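Local coordinates for protein omega-class glutathione S-transferase (Bombyx mori, PDB 3WD6) that binds glutathione and probably uses it in transferase and dehydroascorbate-reducing reactions, at residues Leu30-Ala41 / Lys72-Ile83. Sequence-based numbering, arbitrary orientation.
With GSH (glutathione), chain J.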
loop_
_atom_site.group_PDB
_atom_site.type_symbol
_atom_site.label_atom_id
_atom_site.label_comp_id
_atom_site.label_asym_id
_atom_site.label_seq_id
_atom_site.Cartn_x
_atom_site.Cartn_y
_atom_site.Cartn_z
ATOM N N LEU A 30 -11.315 -4.828 -15.492
ATOM C CA LEU A 30 -11.321 -4.156 -14.198
ATOM C C LEU A 30 -10.164 -3.164 -14.180
ATOM O O LEU A 30 -9.017 -3.513 -14.531
ATOM C CB LEU A 30 -11.166 -5.159 -13.055
ATOM C CG LEU A 30 -11.417 -4.547 -11.666
ATOM C CD1 LEU A 30 -12.287 -5.458 -10.791
ATOM C CD2 LEU A 30 -10.108 -4.248 -10.989
ATOM N N ARG A 31 -10.467 -1.926 -13.794
ATOM C CA ARG A 31 -9.493 -0.847 -13.852
ATOM C C ARG A 31 -9.239 -0.226 -12.487
ATOM O O ARG A 31 -10.182 0.086 -11.734
ATOM C CB ARG A 31 -9.972 0.244 -14.806
ATOM C CG ARG A 31 -9.269 1.593 -14.587
ATOM C CD ARG A 31 -9.852 2.662 -15.484
ATOM N NE ARG A 31 -9.739 2.305 -16.899
ATOM C CZ ARG A 31 -10.229 3.046 -17.886
ATOM N NH1 ARG A 31 -10.867 4.175 -17.601
ATOM N NH2 ARG A 31 -10.089 2.664 -19.146
ATOM N N VAL A 32 -7.963 -0.008 -12.178
ATOM C CA VAL A 32 -7.603 0.682 -10.944
ATOM C C VAL A 32 -7.145 2.105 -11.236
ATOM O O VAL A 32 -6.179 2.292 -11.987
ATOM C CB VAL A 32 -6.428 -0.035 -10.219
ATOM C CG1 VAL A 32 -6.116 0.634 -8.867
ATOM C CG2 VAL A 32 -6.738 -1.515 -10.030
ATOM N N TYR A 33 -7.813 3.096 -10.639
ATOM C CA TYR A 33 -7.263 4.458 -10.611
ATOM C C TYR A 33 -6.223 4.509 -9.498
ATOM O O TYR A 33 -6.542 4.311 -8.313
ATOM C CB TYR A 33 -8.365 5.533 -10.445
ATOM C CG TYR A 33 -9.294 5.513 -11.635
ATOM C CD1 TYR A 33 -8.947 6.162 -12.813
ATOM C CD2 TYR A 33 -10.485 4.782 -11.612
ATOM C CE1 TYR A 33 -9.768 6.119 -13.925
ATOM C CE2 TYR A 33 -11.318 4.734 -12.730
ATOM C CZ TYR A 33 -10.948 5.403 -13.879
ATOM O OH TYR A 33 -11.746 5.362 -14.998
ATOM N N ASN A 34 -4.978 4.764 -9.889
ATOM C CA ASN A 34 -3.825 4.530 -9.025
ATOM C C ASN A 34 -2.888 5.728 -9.032
ATOM O O ASN A 34 -3.022 6.611 -9.897
ATOM C CB ASN A 34 -3.081 3.313 -9.603
ATOM C CG ASN A 34 -1.909 2.859 -8.754
ATOM O OD1 ASN A 34 -2.025 2.674 -7.533
ATOM N ND2 ASN A 34 -0.763 2.653 -9.409
ATOM N N MET A 35 -1.955 5.780 -8.076
ATOM C CA MET A 35 -0.696 6.469 -8.346
ATOM C C MET A 35 0.459 5.664 -7.771
ATOM O O MET A 35 0.379 5.156 -6.649
ATOM C CB MET A 35 -0.698 7.942 -7.956
ATOM C CG MET A 35 -0.143 8.249 -6.619
ATOM S SD MET A 35 1.643 8.631 -6.579
ATOM C CE MET A 35 1.659 9.313 -4.902
ATOM N N ARG A 36 1.512 5.539 -8.582
ATOM C CA ARG A 36 2.529 4.500 -8.433
ATOM C C ARG A 36 3.130 4.454 -7.025
ATOM O O ARG A 36 3.494 3.377 -6.527
ATOM C CB ARG A 36 3.622 4.667 -9.507
ATOM C CG ARG A 36 4.699 3.566 -9.533
ATOM C CD ARG A 36 4.205 2.312 -10.243
ATOM N NE ARG A 36 5.202 1.236 -10.252
ATOM C CZ ARG A 36 5.592 0.547 -9.173
ATOM N NH1 ARG A 36 5.097 0.832 -7.962
ATOM N NH2 ARG A 36 6.482 -0.433 -9.310
ATOM N N TYR A 37 3.199 5.615 -6.379
ATOM C CA TYR A 37 3.884 5.751 -5.102
ATOM C C TYR A 37 2.874 5.825 -3.967
ATOM O O TYR A 37 3.247 5.987 -2.803
ATOM C CB TYR A 37 4.796 7.001 -5.148
ATOM C CG TYR A 37 5.754 6.925 -6.322
ATOM C CD1 TYR A 37 7.008 6.336 -6.195
ATOM C CD2 TYR A 37 5.375 7.379 -7.571
ATOM C CE1 TYR A 37 7.871 6.232 -7.291
ATOM C CE2 TYR A 37 6.218 7.285 -8.658
ATOM C CZ TYR A 37 7.458 6.703 -8.524
ATOM O OH TYR A 37 8.284 6.627 -9.639
ATOM N N CYS A 38 1.589 5.703 -4.295
ATOM C CA CYS A 38 0.580 5.723 -3.244
ATOM C C CYS A 38 0.494 4.388 -2.476
ATOM O O CYS A 38 0.112 3.350 -3.045
ATOM C CB CYS A 38 -0.798 6.121 -3.789
ATOM S SG CYS A 38 -2.064 6.115 -2.471
ATOM N N PRO A 39 0.826 4.409 -1.168
ATOM C CA PRO A 39 0.740 3.116 -0.460
ATOM C C PRO A 39 -0.692 2.622 -0.361
ATOM O O PRO A 39 -0.893 1.392 -0.370
ATOM C CB PRO A 39 1.297 3.413 0.945
ATOM C CG PRO A 39 1.125 4.898 1.121
ATOM C CD PRO A 39 1.255 5.508 -0.287
ATOM N N TYR A 40 -1.659 3.540 -0.247
ATOM C CA TYR A 40 -3.052 3.115 -0.112
ATOM C C TYR A 40 -3.501 2.388 -1.366
ATOM O O TYR A 40 -4.106 1.307 -1.295
ATOM C CB TYR A 40 -3.977 4.290 0.228
ATOM C CG TYR A 40 -3.726 4.806 1.619
ATOM C CD1 TYR A 40 -4.220 4.126 2.735
ATOM C CD2 TYR A 40 -2.945 5.941 1.827
ATOM C CE1 TYR A 40 -3.968 4.581 4.018
ATOM C CE2 TYR A 40 -2.687 6.407 3.114
ATOM C CZ TYR A 40 -3.203 5.724 4.203
ATOM O OH TYR A 40 -2.935 6.179 5.474
ATOM N N ALA A 41 -3.193 2.970 -2.518
ATOM C CA ALA A 41 -3.517 2.327 -3.782
ATOM C C ALA A 41 -2.756 1.000 -3.923
ATOM O O ALA A 41 -3.255 0.062 -4.558
ATOM C CB ALA A 41 -3.214 3.263 -4.930
ATOM N N LYS A 72 -15.092 9.235 -10.863
ATOM C CA LYS A 72 -14.703 7.859 -10.582
ATOM C C LYS A 72 -14.427 7.649 -9.095
ATOM O O LYS A 72 -14.647 6.552 -8.558
ATOM C CB LYS A 72 -13.442 7.508 -11.379
ATOM C CG LYS A 72 -13.563 7.785 -12.860
ATOM C CD LYS A 72 -14.743 7.014 -13.469
ATOM C CE LYS A 72 -14.738 7.146 -14.980
ATOM N NZ LYS A 72 -15.970 6.557 -15.530
ATOM N N SER A 73 -13.933 8.695 -8.438
ATOM C CA SER A 73 -13.534 8.609 -7.029
ATOM C C SER A 73 -13.984 9.865 -6.258
ATOM O O SER A 73 -13.301 10.896 -6.247
ATOM C CB SER A 73 -12.010 8.410 -6.927
ATOM O OG SER A 73 -11.620 7.994 -5.626
ATOM N N ALA A 74 -15.135 9.765 -5.606
ATOM C CA ALA A 74 -15.804 10.931 -5.040
ATOM C C ALA A 74 -14.927 11.829 -4.152
ATOM O O ALA A 74 -15.093 13.055 -4.160
ATOM C CB ALA A 74 -17.086 10.514 -4.302
ATOM N N PHE A 75 -14.011 11.247 -3.383
ATOM C CA PHE A 75 -13.190 12.066 -2.486
ATOM C C PHE A 75 -11.925 12.593 -3.152
ATOM O O PHE A 75 -11.015 13.079 -2.466
ATOM C CB PHE A 75 -12.811 11.294 -1.226
ATOM C CG PHE A 75 -13.974 10.626 -0.551
ATOM C CD1 PHE A 75 -15.264 11.146 -0.680
ATOM C CD2 PHE A 75 -13.783 9.466 0.213
ATOM C CE1 PHE A 75 -16.342 10.527 -0.060
ATOM C CE2 PHE A 75 -14.856 8.840 0.835
ATOM C CZ PHE A 75 -16.138 9.369 0.696
ATOM N N ALA A 76 -11.869 12.507 -4.480
ATOM C CA ALA A 76 -10.655 12.860 -5.229
ATOM C C ALA A 76 -9.384 12.133 -4.724
ATOM O O ALA A 76 -8.281 12.680 -4.751
ATOM C CB ALA A 76 -10.446 14.388 -5.270
ATOM N N LYS A 77 -9.552 10.888 -4.297
ATOM C CA LYS A 77 -8.429 10.088 -3.822
ATOM C C LYS A 77 -8.184 8.858 -4.682
ATOM O O LYS A 77 -9.061 8.449 -5.475
ATOM C CB LYS A 77 -8.656 9.658 -2.372
ATOM C CG LYS A 77 -8.433 10.773 -1.367
ATOM C CD LYS A 77 -8.979 10.390 -0.002
ATOM C CE LYS A 77 -8.917 11.573 0.945
ATOM N NZ LYS A 77 -9.533 11.259 2.271
ATOM N N VAL A 78 -6.986 8.285 -4.525
ATOM C CA VAL A 78 -6.700 6.932 -5.024
ATOM C C VAL A 78 -6.497 6.020 -3.818
ATOM O O VAL A 78 -6.110 6.494 -2.743
ATOM C CB VAL A 78 -5.442 6.894 -5.917
ATOM C CG1 VAL A 78 -5.723 7.533 -7.276
ATOM C CG2 VAL A 78 -4.263 7.570 -5.217
ATOM N N PRO A 79 -6.755 4.713 -3.972
ATOM C CA PRO A 79 -7.237 4.076 -5.205
ATOM C C PRO A 79 -8.759 4.189 -5.398
ATOM O O PRO A 79 -9.544 4.491 -4.466
ATOM C CB PRO A 79 -6.927 2.592 -4.956
ATOM C CG PRO A 79 -7.200 2.435 -3.436
ATOM C CD PRO A 79 -6.634 3.747 -2.851
ATOM N N ALA A 80 -9.163 3.930 -6.634
ATOM C CA ALA A 80 -10.537 3.574 -6.936
ATOM C C ALA A 80 -10.516 2.450 -7.982
ATOM O O ALA A 80 -9.662 2.464 -8.893
ATOM C CB ALA A 80 -11.306 4.776 -7.464
ATOM N N ILE A 81 -11.431 1.483 -7.853
ATOM C CA ILE A 81 -11.613 0.503 -8.912
ATOM C C ILE A 81 -12.908 0.771 -9.701
ATOM O O ILE A 81 -13.905 1.264 -9.149
ATOM C CB ILE A 81 -11.578 -0.970 -8.387
ATOM C CG1 ILE A 81 -12.811 -1.278 -7.533
ATOM C CG2 ILE A 81 -10.300 -1.230 -7.603
ATOM C CD1 ILE A 81 -12.821 -2.708 -6.962
ATOM N N GLU A 82 -12.885 0.445 -10.988
ATOM C CA GLU A 82 -14.057 0.584 -11.845
ATOM C C GLU A 82 -14.393 -0.823 -12.324
ATOM O O GLU A 82 -13.623 -1.431 -13.081
ATOM C CB GLU A 82 -13.758 1.514 -13.031
ATOM C CG GLU A 82 -14.967 1.827 -13.927
ATOM C CD GLU A 82 -14.772 3.120 -14.760
ATOM O OE1 GLU A 82 -15.767 3.680 -15.282
ATOM O OE2 GLU A 82 -13.616 3.581 -14.888
ATOM N N ILE A 83 -15.532 -1.356 -11.881
ATOM C CA ILE A 83 -15.816 -2.775 -12.120
ATOM C C ILE A 83 -16.710 -2.964 -13.348
ATOM O O ILE A 83 -16.884 -4.094 -13.848
ATOM C CB ILE A 83 -16.427 -3.448 -10.876
ATOM C CG1 ILE A 83 -17.684 -2.692 -10.420
ATOM C CG2 ILE A 83 -15.401 -3.475 -9.741
ATOM C CD1 ILE A 83 -18.362 -3.314 -9.227
HETATM N N1 GSH J . -8.607 6.309 3.234
HETATM C CA1 GSH J . -8.192 6.292 1.826
HETATM C C1 GSH J . -7.917 4.880 1.321
HETATM O O11 GSH J . -8.065 4.570 0.083
HETATM O O12 GSH J . -7.561 3.984 2.164
HETATM C CB1 GSH J . -6.973 7.192 1.674
HETATM C CG1 GSH J . -6.214 7.142 0.387
HETATM C CD1 GSH J . -5.281 8.302 0.141
HETATM O OE1 GSH J . -4.924 9.049 1.045
HETATM N N2 GSH J . -4.788 8.551 -1.180
HETATM C CA2 GSH J . -3.905 9.708 -1.358
HETATM C C2 GSH J . -4.637 10.716 -2.218
HETATM O O2 GSH J . -5.266 10.316 -3.190
HETATM C CB2 GSH J . -2.659 9.289 -2.053
HETATM S SG2 GSH J . -1.412 8.474 -1.122
HETATM N N3 GSH J . -4.575 12.126 -1.898
HETATM C CA3 GSH J . -5.279 13.097 -2.737
HETATM C C3 GSH J . -4.703 14.456 -2.777
HETATM O O31 GSH J . -3.523 14.621 -3.190
HETATM O O32 GSH J . -5.396 15.438 -2.412
#
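In the thioredoxin-like domain of this glutathione transferase, strand 31-34 pairs antiparallel with strand 80-82, just after cis-proline P79 of the glutathione site. R31 with E82 and Y33 with A80 are the hydrogen-bonded pairs, and Y33 N reaches A80 O at 2.6 Å. On the face carrying R31, Y33 and E82, the phenol is held at its rim: Y33 OH donates to E82 OE2 (2.6 Å), which lies at the ring edge, and accepts from R31 NH1 (3.0 Å) in the guanidinium plane. K72 lays its CB over one ring face, 4.1 Å from the centroid, and its NZ bridges to E82 OE1 at 2.9 Å, while R31 NE pairs with E56 on the neighbouring strand. A leucine in place of Y33 would probably leave E82 OE2 without its hydroxyl donor and deprive R31 NH1 of one acceptor. Beyond the strands, P79 CB packs on A41 CB of the helix that begins after C38, the glutathione-binding cysteine. V78, with CG1 anti to its carbonyl carbon (chi1 -73°), sets that methyl against Y33 O and CG2 beside C38. Its backbone grips glutathione twice: V78 N donates to ligand O2 (3.0 Å), and V78 O accepts from ligand N2 (2.9 Å).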